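MxaA (Stigmatella aurantiaca, PDB 4W4T) carries at its C-terminus the reductase domain described here, which uses NADPH and probably releases the finished myxalamid chain from the PKS-NRPS assembly line by reduction. Local coordinates at residues S107-E111 with A112-R116; S221-V224 with A225-V229; V287-V290 with S291-V295; A318-M321 with W322-R326; D338-L341 with S342-S346. All coordinates share one frame; numbering follows the deposited sequence.

Contact 1. Residues S107-E111 with A112-R116; sequences SLWNE and ALAPR
The indole of Trp109 is met obliquely by the side chain of Leu113, CD1 of the leucine lying 3.6 Å from ring atom CE3, while farther round the six-membered ring CH2 comes 3.8 Å from Ala114 N. At the ring edge, in its plane, lies the carboxylate carbon of Glu111, and NE1 gives a weak hydrogen bond to Glu111 OE2. The indole carbon CG is anti to the backbone N of Trp109 (chi1 -177°), which swings the ring over the turn that follows, and the indole and Leu113 run alongside each other in opposite senses. The Asn110 amide crosses Leu113 at about a right angle, with ND2 3.6 Å from the leucine CG. Beneath these side chains the chain makes overlapping turns: Leu113 N bonds to Asn110 O at 2.8 Å, closing a type I beta turn, and Ala114 N reaches Glu111 O at 3.2 Å. This is the link from helix 92-105, ended by a Schellman motif with Ser107 at C-prime, to strand 117-121 of the Rossmann sheet. With the indole of Trp109 cut back to an alanine, Leu113 CD1 and Ala114 would probably lose their cover, and Glu111 OE2 its weak donor. Leu113 also touches Leu103 of helix 92-105 and Cys76 of helix 66-78, and the Trp109 ring packs on Arg100 and Glu104.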
loop_
_atom_site.group_PDB
_atom_site.type_symbol
_atom_site.label_atom_id
_atom_site.label_comp_id
_atom_site.label_asym_id
_atom_site.label_seq_id
_atom_site.Cartn_x
_atom_site.Cartn_y
_atom_site.Cartn_z
ATOM N N SER A 107 -9.512 -6.358 27.453
ATOM C CA SER A 107 -10.119 -6.775 28.715
ATOM C C SER A 107 -9.101 -7.261 29.732
ATOM O O SER A 107 -9.371 -8.195 30.484
ATOM C CB SER A 107 -11.163 -7.868 28.462
ATOM O OG SER A 107 -12.166 -7.380 27.598
ATOM N N LEU A 108 -7.936 -6.612 29.762
ATOM C CA LEU A 108 -6.881 -6.970 30.697
ATOM C C LEU A 108 -6.755 -5.993 31.859
ATOM O O LEU A 108 -6.042 -6.271 32.822
ATOM C CB LEU A 108 -5.535 -7.047 29.981
ATOM C CG LEU A 108 -5.363 -8.155 28.942
ATOM C CD1 LEU A 108 -4.153 -7.851 28.072
ATOM C CD2 LEU A 108 -5.205 -9.502 29.635
ATOM N N TRP A 109 -7.436 -4.856 31.772
ATOM C CA TRP A 109 -7.270 -3.836 32.799
ATOM C C TRP A 109 -8.050 -4.102 34.082
ATOM O O TRP A 109 -9.227 -4.472 34.054
ATOM C CB TRP A 109 -7.658 -2.458 32.277
ATOM C CG TRP A 109 -7.404 -1.419 33.316
ATOM C CD1 TRP A 109 -8.332 -0.773 34.080
ATOM C CD2 TRP A 109 -6.124 -0.947 33.753
ATOM N NE1 TRP A 109 -7.708 0.089 34.952
ATOM C CE2 TRP A 109 -6.353 0.001 34.769
ATOM C CE3 TRP A 109 -4.808 -1.225 33.372
ATOM C CZ2 TRP A 109 -5.314 0.671 35.407
ATOM C CZ3 TRP A 109 -3.779 -0.564 34.009
ATOM C CH2 TRP A 109 -4.037 0.376 35.014
ATOM N N ASN A 110 -7.354 -3.926 35.206
ATOM C CA ASN A 110 -7.980 -3.754 36.519
ATOM C C ASN A 110 -7.172 -2.725 37.304
ATOM O O ASN A 110 -5.949 -2.698 37.221
ATOM C CB ASN A 110 -8.075 -5.067 37.285
ATOM C CG ASN A 110 -6.723 -5.663 37.593
ATOM O OD1 ASN A 110 -6.096 -5.299 38.589
ATOM N ND2 ASN A 110 -6.258 -6.581 36.744
ATOM N N GLU A 111 -7.847 -1.906 38.100
ATOM C CA GLU A 111 -7.183 -0.739 38.685
ATOM C C GLU A 111 -6.087 -1.094 39.691
ATOM O O GLU A 111 -5.255 -0.248 40.021
ATOM C CB GLU A 111 -8.214 0.191 39.321
ATOM C CG GLU A 111 -8.708 1.259 38.359
ATOM C CD GLU A 111 -7.632 2.284 38.013
ATOM O OE1 GLU A 111 -6.739 2.526 38.854
ATOM O OE2 GLU A 111 -7.667 2.839 36.888
ATOM N N ALA A 112 -6.048 -2.343 40.148
ATOM C CA ALA A 112 -4.955 -2.773 41.013
ATOM C C ALA A 112 -3.624 -2.873 40.254
ATOM O O ALA A 112 -2.570 -3.091 40.861
ATOM C CB ALA A 112 -5.287 -4.100 41.673
ATOM N N LEU A 113 -3.678 -2.728 38.930
ATOM C CA LEU A 113 -2.469 -2.735 38.105
ATOM C C LEU A 113 -1.716 -1.411 38.185
ATOM O O LEU A 113 -0.491 -1.371 38.038
ATOM C CB LEU A 113 -2.810 -3.015 36.643
ATOM C CG LEU A 113 -3.397 -4.376 36.267
ATOM C CD1 LEU A 113 -3.745 -4.376 34.787
ATOM C CD2 LEU A 113 -2.433 -5.499 36.609
ATOM N N ALA A 114 -2.471 -0.332 38.387
ATOM C CA ALA A 114 -1.947 1.029 38.292
ATOM C C ALA A 114 -0.716 1.310 39.159
ATOM O O ALA A 114 0.241 1.898 38.668
ATOM C CB ALA A 114 -3.051 2.037 38.611
ATOM N N PRO A 115 -0.719 0.892 40.439
ATOM C CA PRO A 115 0.487 1.190 41.221
ATOM C C PRO A 115 1.750 0.531 40.666
ATOM O O PRO A 115 2.846 1.030 40.895
ATOM C CB PRO A 115 0.161 0.612 42.604
ATOM C CG PRO A 115 -1.321 0.516 42.643
ATOM C CD PRO A 115 -1.752 0.230 41.255
ATOM N N ARG A 116 1.586 -0.567 39.933
ATOM C CA ARG A 116 2.718 -1.377 39.488
ATOM C C ARG A 116 3.415 -0.821 38.233
ATOM O O ARG A 116 4.569 -1.157 37.964
ATOM C CB ARG A 116 2.256 -2.817 39.211
ATOM C CG ARG A 116 1.636 -3.546 40.407
ATOM C CD ARG A 116 2.679 -4.024 41.392
ATOM N NE ARG A 116 3.696 -4.854 40.754
ATOM C CZ ARG A 116 3.541 -6.140 40.448
ATOM N NH1 ARG A 116 2.405 -6.767 40.730
ATOM N NH2 ARG A 116 4.527 -6.804 39.858
#

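Contact 2. Residues S221-V224 with A225-V229; sequences SKWV and AEKLV
Lys227 lies along one face of the Trp223 indole, one turn on along helix 217-234, the helix that bears Tyr218 and Lys222, both NADPH-binding residues spaced as in the Tyr-X-X-X-Lys motif of short-chain dehydrogenases. Regular i to i+4 backbone bonds hold the turns together, from Ala225 N to Ser221 O (3.0 Å) through to Leu228 N with Val224 O (3.0 Å). The main side-chain interaction is a CH-pi contact: Lys227 CG sits 3.7 Å from the centroid of the Trp223 six-membered ring, only 3° off the ring normal. Bends at chi2 and chi3 (-74° and -84°) fold the lysine back so that CE too lies against the indole, alongside it and pointing the same way. The polar ends bond to neighbouring parts of the fold. Lys222 NZ bonds to Val188 O at the end of strand 185-188, and Trp223 NE1 to Glu209 O, which would restrict the rotation of the indole under the lysine chain. Glu226 OE1 accepts from Ser189 OG, while its OE2 forms salt bridges with Arg230 and Arg243, which probably offsets the charge of this buried carboxylate. At the far end of the lysine chain, Lys227 CE is 3.9 Å from both CZ2 and CH2 of Trp223.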
loop_
_atom_site.group_PDB
_atom_site.type_symbol
_atom_site.label_atom_id
_atom_site.label_comp_id
_atom_site.label_asym_id
_atom_site.label_seq_id
_atom_site.Cartn_x
_atom_site.Cartn_y
_atom_site.Cartn_z
ATOM N N SER A 221 15.172 -6.777 9.382
ATOM C CA SER A 221 15.521 -5.942 10.542
ATOM C C SER A 221 15.572 -6.769 11.837
ATOM O O SER A 221 16.391 -6.511 12.720
ATOM C CB SER A 221 14.535 -4.779 10.694
ATOM O OG SER A 221 13.242 -5.211 11.080
ATOM N N LYS A 222 14.723 -7.785 11.933
ATOM C CA LYS A 222 14.694 -8.616 13.136
ATOM C C LYS A 222 15.889 -9.578 13.145
ATOM O O LYS A 222 16.413 -9.917 14.199
ATOM C CB LYS A 222 13.368 -9.381 13.239
ATOM C CG LYS A 222 12.147 -8.484 13.491
ATOM C CD LYS A 222 12.192 -7.757 14.849
ATOM C CE LYS A 222 11.878 -8.709 16.019
ATOM N NZ LYS A 222 11.654 -7.968 17.308
ATOM N N TRP A 223 16.327 -10.002 11.965
ATOM C CA TRP A 223 17.536 -10.811 11.868
ATOM C C TRP A 223 18.730 -10.020 12.427
ATOM O O TRP A 223 19.502 -10.515 13.250
ATOM C CB TRP A 223 17.787 -11.209 10.417
ATOM C CG TRP A 223 19.005 -12.037 10.179
ATOM C CD1 TRP A 223 19.076 -13.401 10.119
ATOM C CD2 TRP A 223 20.333 -11.555 9.928
ATOM N NE1 TRP A 223 20.372 -13.799 9.858
ATOM C CE2 TRP A 223 21.159 -12.684 9.732
ATOM C CE3 TRP A 223 20.903 -10.278 9.850
ATOM C CZ2 TRP A 223 22.527 -12.573 9.470
ATOM C CZ3 TRP A 223 22.260 -10.167 9.580
ATOM C CH2 TRP A 223 23.058 -11.311 9.400
ATOM N N VAL A 224 18.881 -8.789 11.966
ATOM C CA VAL A 224 19.968 -7.949 12.448
ATOM C C VAL A 224 19.871 -7.739 13.971
ATOM O O VAL A 224 20.871 -7.856 14.698
ATOM C CB VAL A 224 19.969 -6.593 11.710
ATOM C CG1 VAL A 224 21.031 -5.673 12.268
ATOM C CG2 VAL A 224 20.200 -6.820 10.224
ATOM N N ALA A 225 18.672 -7.413 14.455
ATOM C CA ALA A 225 18.476 -7.219 15.893
ATOM C C ALA A 225 18.907 -8.455 16.688
ATOM O O ALA A 225 19.612 -8.339 17.702
ATOM C CB ALA A 225 17.021 -6.877 16.194
ATOM N N GLU A 226 18.513 -9.638 16.224
ATOM C CA GLU A 226 18.860 -10.839 16.981
ATOM C C GLU A 226 20.363 -11.093 16.940
ATOM O O GLU A 226 20.928 -11.562 17.923
ATOM C CB GLU A 226 18.092 -12.065 16.465
ATOM C CG GLU A 226 17.840 -13.103 17.565
ATOM C CD GLU A 226 17.337 -14.412 16.999
ATOM O OE1 GLU A 226 16.110 -14.571 16.881
ATOM O OE2 GLU A 226 18.179 -15.266 16.665
ATOM N N LYS A 227 21.015 -10.766 15.826
ATOM C CA LYS A 227 22.485 -10.840 15.765
ATOM C C LYS A 227 23.135 -9.959 16.835
ATOM O O LYS A 227 24.085 -10.379 17.504
ATOM C CB LYS A 227 22.999 -10.438 14.383
ATOM C CG LYS A 227 22.601 -11.402 13.272
ATOM C CD LYS A 227 23.395 -12.687 13.344
ATOM C CE LYS A 227 24.738 -12.538 12.658
ATOM N NZ LYS A 227 25.470 -13.841 12.689
ATOM N N LEU A 228 22.613 -8.749 17.005
ATOM C CA LEU A 228 23.149 -7.827 18.010
ATOM C C LEU A 228 23.007 -8.420 19.400
ATOM O O LEU A 228 23.936 -8.362 20.206
ATOM C CB LEU A 228 22.449 -6.475 17.949
ATOM C CG LEU A 228 22.762 -5.617 16.724
ATOM C CD1 LEU A 228 21.979 -4.315 16.791
ATOM C CD2 LEU A 228 24.256 -5.331 16.632
ATOM N N VAL A 229 21.840 -9.008 19.657
ATOM C CA VAL A 229 21.549 -9.581 20.962
ATOM C C VAL A 229 22.446 -10.797 21.215
ATOM O O VAL A 229 22.973 -10.983 22.320
ATOM C CB VAL A 229 20.058 -9.962 21.079
ATOM C CG1 VAL A 229 19.802 -10.749 22.353
ATOM C CG2 VAL A 229 19.199 -8.711 21.071
#

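Contact 3. Residues V287-V290 with S291-V295; sequences VDYV and SSAIV
Val290 lays its CG1 methyl against CD1 of Ile294, 3.9 Å away, the two side chains meeting at a slant. Ile294 has CG1 turned away from its own carbonyl carbon (chi1 -70°), which brings that methylene 3.1 Å from Val290 O, the acceptor of its own backbone N-H at 2.9 Å. One residue back along the helix, on a neighbouring flank, the Ala293 methyl lies loosely over one face of the Tyr289 ring, with CB 4.4 Å from CE1. Ser291 and Ser292 form the polar side, each hydroxyl bonded to a different carboxylate oxygen of Glu74 on helix 66-78, and Asp288 OD2 bonds to Ser251 OG. Val287 reaches Phe66, an NADPH-binding residue at the start of helix 66-78. With Val290 on Pro244 and Val247, and Ile294 on Leu242, helix 287-298 packs against strand 239-248 of the central parallel sheet and beside helix 66-78, as in a Rossmann-type fold.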
loop_
_atom_site.group_PDB
_atom_site.type_symbol
_atom_site.label_atom_id
_atom_site.label_comp_id
_atom_site.label_asym_id
_atom_site.label_seq_id
_atom_site.Cartn_x
_atom_site.Cartn_y
_atom_site.Cartn_z
ATOM N N VAL A 287 -2.121 -15.687 21.897
ATOM C CA VAL A 287 -1.290 -14.715 22.634
ATOM C C VAL A 287 -1.151 -15.061 24.128
ATOM O O VAL A 287 -0.109 -14.759 24.738
ATOM C CB VAL A 287 -1.842 -13.287 22.481
ATOM C CG1 VAL A 287 -3.180 -13.116 23.208
ATOM C CG2 VAL A 287 -0.798 -12.259 22.968
ATOM N N ASP A 288 -2.154 -15.731 24.714
ATOM C CA ASP A 288 -2.033 -16.104 26.132
ATOM C C ASP A 288 -0.953 -17.171 26.349
ATOM O O ASP A 288 -0.290 -17.184 27.391
ATOM C CB ASP A 288 -3.372 -16.556 26.749
ATOM C CG ASP A 288 -4.181 -17.509 25.855
ATOM O OD1 ASP A 288 -4.238 -17.290 24.631
ATOM O OD2 ASP A 288 -4.786 -18.461 26.409
ATOM N N TYR A 289 -0.714 -18.020 25.360
ATOM C CA TYR A 289 0.406 -18.949 25.462
ATOM C C TYR A 289 1.758 -18.243 25.301
ATOM O O TYR A 289 2.699 -18.529 26.038
ATOM C CB TYR A 289 0.283 -20.067 24.430
ATOM C CG TYR A 289 1.516 -20.937 24.360
ATOM C CD1 TYR A 289 1.859 -21.787 25.417
ATOM C CD2 TYR A 289 2.345 -20.904 23.245
ATOM C CE1 TYR A 289 2.981 -22.574 25.354
ATOM C CE2 TYR A 289 3.466 -21.697 23.165
ATOM C CZ TYR A 289 3.784 -22.526 24.224
ATOM O OH TYR A 289 4.906 -23.305 24.148
ATOM N N VAL A 290 1.867 -17.359 24.307
ATOM C CA VAL A 290 3.129 -16.666 24.081
ATOM C C VAL A 290 3.510 -15.850 25.308
ATOM O O VAL A 290 4.638 -15.954 25.801
ATOM C CB VAL A 290 3.067 -15.748 22.856
ATOM C CG1 VAL A 290 4.402 -15.069 22.654
ATOM C CG2 VAL A 290 2.687 -16.561 21.620
ATOM N N SER A 291 2.572 -15.069 25.831
ATOM C CA SER A 291 2.907 -14.224 26.976
ATOM C C SER A 291 3.240 -15.073 28.198
ATOM O O SER A 291 4.206 -14.778 28.894
ATOM C CB SER A 291 1.786 -13.232 27.305
ATOM O OG SER A 291 0.571 -13.875 27.641
ATOM N N SER A 292 2.480 -16.138 28.459
ATOM C CA SER A 292 2.798 -16.976 29.623
ATOM C C SER A 292 4.142 -17.662 29.465
ATOM O O SER A 292 4.890 -17.773 30.429
ATOM C CB SER A 292 1.713 -18.034 29.877
ATOM O OG SER A 292 0.548 -17.430 30.394
ATOM N N ALA A 293 4.456 -18.123 28.256
ATOM C CA ALA A 293 5.727 -18.811 28.032
ATOM C C ALA A 293 6.907 -17.851 28.168
ATOM O O ALA A 293 7.936 -18.217 28.730
ATOM C CB ALA A 293 5.757 -19.488 26.659
ATOM N N ILE A 294 6.768 -16.645 27.623
ATOM C CA ILE A 294 7.817 -15.642 27.778
ATOM C C ILE A 294 8.155 -15.457 29.253
ATOM O O ILE A 294 9.318 -15.545 29.657
ATOM C CB ILE A 294 7.403 -14.290 27.182
ATOM C CG1 ILE A 294 7.341 -14.382 25.655
ATOM C CG2 ILE A 294 8.393 -13.190 27.619
ATOM C CD1 ILE A 294 6.776 -13.125 25.003
ATOM N N VAL A 295 7.131 -15.215 30.060
ATOM C CA VAL A 295 7.367 -14.937 31.473
ATOM C C VAL A 295 7.909 -16.183 32.169
ATOM O O VAL A 295 8.889 -16.097 32.891
ATOM C CB VAL A 295 6.094 -14.427 32.177
ATOM C CG1 VAL A 295 6.316 -14.324 33.697
ATOM C CG2 VAL A 295 5.691 -13.075 31.613
#

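Contact 4. Residues A318-M321 with W322-R326; sequences ADEM and WNYMR
Trp322 lies with one ring face over the Ala318 carbonyl oxygen, which stands 3.0 Å above the indole plane and accepts the Trp322 backbone N-H. Its CG lies beside the backbone N and anti to the carbonyl carbon (chi1 -42°), which lays the indole back over the preceding turn. Met321 CB lies over the same face, 4.1 Å from Trp322 CE3. This is the tight side of helix 318-328, where the two selenomethionines also meet, Met321 CE 4.1 Å from Met325 SE. The indole packs on Val334 of strand 333-336, and NE1 makes a weak hydrogen bond to Pro276 O. Replacing Trp322 by a serine is likely to leave Ala318 O uncovered and Pro276 O without its weak donor. The other side is wetter. The Tyr324 ring rests over Glu320 O, 3.2 Å from its plane, and its hydroxyl lies 2.6 Å from water 2, which donates weakly to Glu320 OE2; Glu320 OE1 takes a hydrogen bond from Arg317 N. Water 1 donates to Asp319 O and accepts from Arg326 NH1, across about two turns. The carbonyl oxygens under the two rings already accept backbone N-H bonds, whereas the polar groups beyond them are joined by water.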
loop_
_atom_site.group_PDB
_atom_site.type_symbol
_atom_site.label_atom_id
_atom_site.label_comp_id
_atom_site.label_asym_id
_atom_site.label_seq_id
_atom_site.Cartn_x
_atom_site.Cartn_y
_atom_site.Cartn_z
ATOM N N ALA A 318 -4.927 -25.940 6.008
ATOM C CA ALA A 318 -5.880 -24.948 5.522
ATOM C C ALA A 318 -7.307 -25.502 5.419
ATOM O O ALA A 318 -8.268 -24.817 5.783
ATOM C CB ALA A 318 -5.435 -24.405 4.168
ATOM N N ASP A 319 -7.466 -26.727 4.922
ATOM C CA ASP A 319 -8.828 -27.227 4.729
ATOM C C ASP A 319 -9.519 -27.463 6.072
ATOM O O ASP A 319 -10.739 -27.369 6.162
ATOM C CB ASP A 319 -8.863 -28.503 3.856
ATOM C CG ASP A 319 -8.039 -29.659 4.420
ATOM O OD1 ASP A 319 -7.694 -29.664 5.618
ATOM O OD2 ASP A 319 -7.736 -30.599 3.646
ATOM N N GLU A 320 -8.744 -27.736 7.118
ATOM C CA GLU A 320 -9.319 -27.814 8.464
ATOM C C GLU A 320 -9.796 -26.428 8.912
ATOM O O GLU A 320 -10.888 -26.276 9.468
ATOM C CB GLU A 320 -8.300 -28.383 9.465
ATOM C CG GLU A 320 -7.789 -29.773 9.115
ATOM C CD GLU A 320 -6.745 -30.289 10.096
ATOM O OE1 GLU A 320 -5.680 -29.639 10.265
ATOM O OE2 GLU A 320 -6.993 -31.356 10.694
HETATM N N MSE A 321 -8.982 -25.412 8.654
HETATM C CA MSE A 321 -9.382 -24.046 8.967
HETATM C C MSE A 321 -10.713 -23.703 8.315
HETATM O O MSE A 321 -11.597 -23.160 8.957
HETATM C CB MSE A 321 -8.315 -23.047 8.518
HETATM C CG MSE A 321 -7.154 -22.904 9.447
HETATM SE SE MSE A 321 -7.712 -22.092 11.160
HETATM C CE MSE A 321 -8.615 -20.498 10.535
ATOM N N TRP A 322 -10.870 -24.008 7.030
ATOM C CA TRP A 322 -12.113 -23.642 6.375
ATOM C C TRP A 322 -13.265 -24.462 6.955
ATOM O O TRP A 322 -14.364 -23.934 7.123
ATOM C CB TRP A 322 -12.020 -23.818 4.853
ATOM C CG TRP A 322 -10.715 -23.346 4.251
ATOM C CD1 TRP A 322 -9.995 -23.983 3.280
ATOM C CD2 TRP A 322 -9.976 -22.160 4.587
ATOM N NE1 TRP A 322 -8.857 -23.263 2.983
ATOM C CE2 TRP A 322 -8.818 -22.148 3.776
ATOM C CE3 TRP A 322 -10.178 -21.107 5.486
ATOM C CZ2 TRP A 322 -7.867 -21.121 3.843
ATOM C CZ3 TRP A 322 -9.230 -20.093 5.553
ATOM C CH2 TRP A 322 -8.093 -20.106 4.732
ATOM N N ASN A 323 -13.013 -25.725 7.298
ATOM C CA ASN A 323 -14.042 -26.523 7.973
ATOM C C ASN A 323 -14.509 -25.822 9.251
ATOM O O ASN A 323 -15.701 -25.753 9.523
ATOM C CB ASN A 323 -13.538 -27.926 8.321
ATOM C CG ASN A 323 -13.316 -28.805 7.093
ATOM O OD1 ASN A 323 -13.853 -28.550 6.018
ATOM N ND2 ASN A 323 -12.522 -29.850 7.262
ATOM N N TYR A 324 -13.558 -25.305 10.038
ATOM C CA TYR A 324 -13.909 -24.698 11.325
ATOM C C TYR A 324 -14.739 -23.441 11.099
ATOM O O TYR A 324 -15.648 -23.134 11.867
ATOM C CB TYR A 324 -12.654 -24.360 12.154
ATOM C CG TYR A 324 -11.766 -25.547 12.490
ATOM C CD1 TYR A 324 -12.295 -26.833 12.587
ATOM C CD2 TYR A 324 -10.397 -25.385 12.689
ATOM C CE1 TYR A 324 -11.490 -27.920 12.900
ATOM C CE2 TYR A 324 -9.579 -26.470 12.999
ATOM C CZ TYR A 324 -10.138 -27.736 13.097
ATOM O OH TYR A 324 -9.340 -28.815 13.388
HETATM N N MSE A 325 -14.411 -22.701 10.042
HETATM C CA MSE A 325 -15.123 -21.468 9.751
HETATM C C MSE A 325 -16.525 -21.713 9.165
HETATM O O MSE A 325 -17.465 -20.981 9.471
HETATM C CB MSE A 325 -14.268 -20.603 8.822
HETATM C CG MSE A 325 -12.993 -20.183 9.562
HETATM SE SE MSE A 325 -11.880 -19.088 8.418
HETATM C CE MSE A 325 -13.062 -17.536 8.309
ATOM N N ARG A 326 -16.673 -22.752 8.352
ATOM C CA ARG A 326 -18.009 -23.123 7.874
ATOM C C ARG A 326 -18.877 -23.557 9.036
ATOM O O ARG A 326 -20.082 -23.284 9.060
ATOM C CB ARG A 326 -17.951 -24.254 6.842
ATOM C CG ARG A 326 -17.243 -23.875 5.561
ATOM C CD ARG A 326 -17.380 -24.968 4.514
ATOM N NE ARG A 326 -16.427 -24.747 3.432
ATOM C CZ ARG A 326 -15.265 -25.381 3.338
ATOM N NH1 ARG A 326 -14.932 -26.296 4.242
ATOM N NH2 ARG A 326 -14.446 -25.122 2.332
HETATM O O HOH W 1 -12.439 -27.239 3.759
HETATM O O HOH W 2 -9.835 -31.179 12.411
#

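Contact 5. Residues D338-L341 with S342-S346; sequences DQWL and SELGS
Leu341 and Leu344 meet through their methyls, CD1 of the first 4.2 Å from CD2 of the second, on the side of helix 337-348 that turns to helix 352-362, where both touch Leu361. The Leu344 CD2 methyl is shared: it also lies 4.1 Å from CH2 of the Trp340 indole, approaching the ring obliquely. In both Trp340 and Leu344 the first torsion is fully extended from the backbone N (chi1 -180° in each), and their side chains therefore leave the helix side by side, pointing the same way. The indole is fixed at its other end by a hydrogen bond from NE1 to Val274 O. Helix 337-348 is amphipathic and follows strand 333-336 of the small two-stranded parallel sheet, which stands apart from the Rossmann sheet, consistent with the C-terminal substrate-binding region of extended short-chain dehydrogenases. Ser342 belongs to the more polar flank. Its CB lies 3.5 Å from Asp338 O and equally close to Gln339 O, and its N-H bonds to Asp338 O at 3.1 Å with an N-H...O angle of 143°. The neighbouring Glu343 forms a long, weak ion pair with Arg333. Leu341 O accepts the backbone N-H of Gly345 at 3.0 Å, and the carbonyl of Gly345 itself takes a hydrogen bond from Ser161 OG of the second subunit.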
loop_
_atom_site.group_PDB
_atom_site.type_symbol
_atom_site.label_atom_id
_atom_site.label_comp_id
_atom_site.label_asym_id
_atom_site.label_seq_id
_atom_site.Cartn_x
_atom_site.Cartn_y
_atom_site.Cartn_z
ATOM N N ASP A 338 -3.458 -19.449 -6.497
ATOM C CA ASP A 338 -3.308 -18.485 -7.584
ATOM C C ASP A 338 -4.653 -17.959 -8.070
ATOM O O ASP A 338 -4.802 -16.761 -8.348
ATOM C CB ASP A 338 -2.511 -19.102 -8.728
ATOM C CG ASP A 338 -1.125 -19.535 -8.285
ATOM O OD1 ASP A 338 -0.370 -18.675 -7.761
ATOM O OD2 ASP A 338 -0.795 -20.732 -8.437
ATOM N N GLN A 339 -5.644 -18.841 -8.125
ATOM C CA GLN A 339 -6.982 -18.435 -8.514
ATOM C C GLN A 339 -7.625 -17.587 -7.431
ATOM O O GLN A 339 -8.303 -16.617 -7.735
ATOM C CB GLN A 339 -7.853 -19.652 -8.814
ATOM C CG GLN A 339 -7.448 -20.389 -10.082
ATOM C CD GLN A 339 -8.252 -21.655 -10.297
ATOM O OE1 GLN A 339 -9.470 -21.669 -10.098
ATOM N NE2 GLN A 339 -7.574 -22.729 -10.699
ATOM N N TRP A 340 -7.423 -17.960 -6.168
ATOM C CA TRP A 340 -7.912 -17.140 -5.059
ATOM C C TRP A 340 -7.310 -15.730 -5.091
ATOM O O TRP A 340 -8.014 -14.723 -4.914
ATOM C CB TRP A 340 -7.599 -17.814 -3.720
ATOM C CG TRP A 340 -8.071 -17.030 -2.554
ATOM C CD1 TRP A 340 -9.330 -17.025 -2.018
ATOM C CD2 TRP A 340 -7.289 -16.131 -1.760
ATOM N NE1 TRP A 340 -9.376 -16.163 -0.939
ATOM C CE2 TRP A 340 -8.135 -15.608 -0.760
ATOM C CE3 TRP A 340 -5.956 -15.717 -1.802
ATOM C CZ2 TRP A 340 -7.690 -14.698 0.191
ATOM C CZ3 TRP A 340 -5.514 -14.809 -0.854
ATOM C CH2 TRP A 340 -6.382 -14.305 0.125
ATOM N N LEU A 341 -6.012 -15.654 -5.342
ATOM C CA LEU A 341 -5.333 -14.358 -5.378
ATOM C C LEU A 341 -5.876 -13.502 -6.529
ATOM O O LEU A 341 -5.982 -12.272 -6.421
ATOM C CB LEU A 341 -3.823 -14.548 -5.516
ATOM C CG LEU A 341 -2.939 -13.301 -5.370
ATOM C CD1 LEU A 341 -3.097 -12.679 -3.980
ATOM C CD2 LEU A 341 -1.476 -13.657 -5.621
ATOM N N SER A 342 -6.226 -14.161 -7.626
ATOM C CA SER A 342 -6.764 -13.448 -8.783
ATOM C C SER A 342 -8.163 -12.916 -8.479
ATOM O O SER A 342 -8.516 -11.817 -8.899
ATOM C CB SER A 342 -6.778 -14.358 -10.009
ATOM O OG SER A 342 -7.582 -13.796 -11.019
ATOM N N GLU A 343 -8.958 -13.682 -7.735
ATOM C CA GLU A 343 -10.269 -13.192 -7.319
ATOM C C GLU A 343 -10.142 -12.027 -6.343
ATOM O O GLU A 343 -10.972 -11.117 -6.341
ATOM C CB GLU A 343 -11.107 -14.321 -6.706
ATOM C CG GLU A 343 -11.354 -15.444 -7.688
ATOM C CD GLU A 343 -12.688 -16.149 -7.501
ATOM O OE1 GLU A 343 -13.381 -15.909 -6.481
ATOM O OE2 GLU A 343 -13.041 -16.961 -8.387
ATOM N N LEU A 344 -9.106 -12.048 -5.511
ATOM C CA LEU A 344 -8.870 -10.942 -4.599
ATOM C C LEU A 344 -8.588 -9.672 -5.413
ATOM O O LEU A 344 -9.148 -8.613 -5.146
ATOM C CB LEU A 344 -7.703 -11.251 -3.654
ATOM C CG LEU A 344 -7.315 -10.198 -2.610
ATOM C CD1 LEU A 344 -8.474 -9.865 -1.690
ATOM C CD2 LEU A 344 -6.122 -10.682 -1.787
ATOM N N GLY A 345 -7.727 -9.806 -6.417
ATOM C CA GLY A 345 -7.366 -8.683 -7.264
ATOM C C GLY A 345 -8.585 -8.109 -7.962
ATOM O O GLY A 345 -8.768 -6.892 -8.020
ATOM N N SER A 346 -9.432 -8.995 -8.469
ATOM C CA SER A 346 -10.663 -8.579 -9.128
ATOM C C SER A 346 -11.613 -7.886 -8.141
ATOM O O SER A 346 -12.220 -6.863 -8.453
ATOM C CB SER A 346 -11.328 -9.788 -9.778
ATOM O OG SER A 346 -12.667 -9.510 -10.120
#

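The five contacts follow one another along the chain. Contacts 1, 2 and 3 belong to the NADPH-binding Rossmann part: contact 1 in the loop before strand 117-121, contact 2 on helix 217-234 and contact 3 on helix 287-298. Contacts 1 and 2 lie on opposite sides of the chain's centre, about 33 Å apart between centres, and contact 3 is about 18 Å from the first and 21 Å from the second. Contacts 4 and 5 sit on helices 318-328 and 337-348, about 19 Å apart between centres, either side in sequence of strand 333-336 in the small sheet. They thus belong to a region beside the Rossmann part, sharing strand 274-277, and contact 5 meets the second subunit.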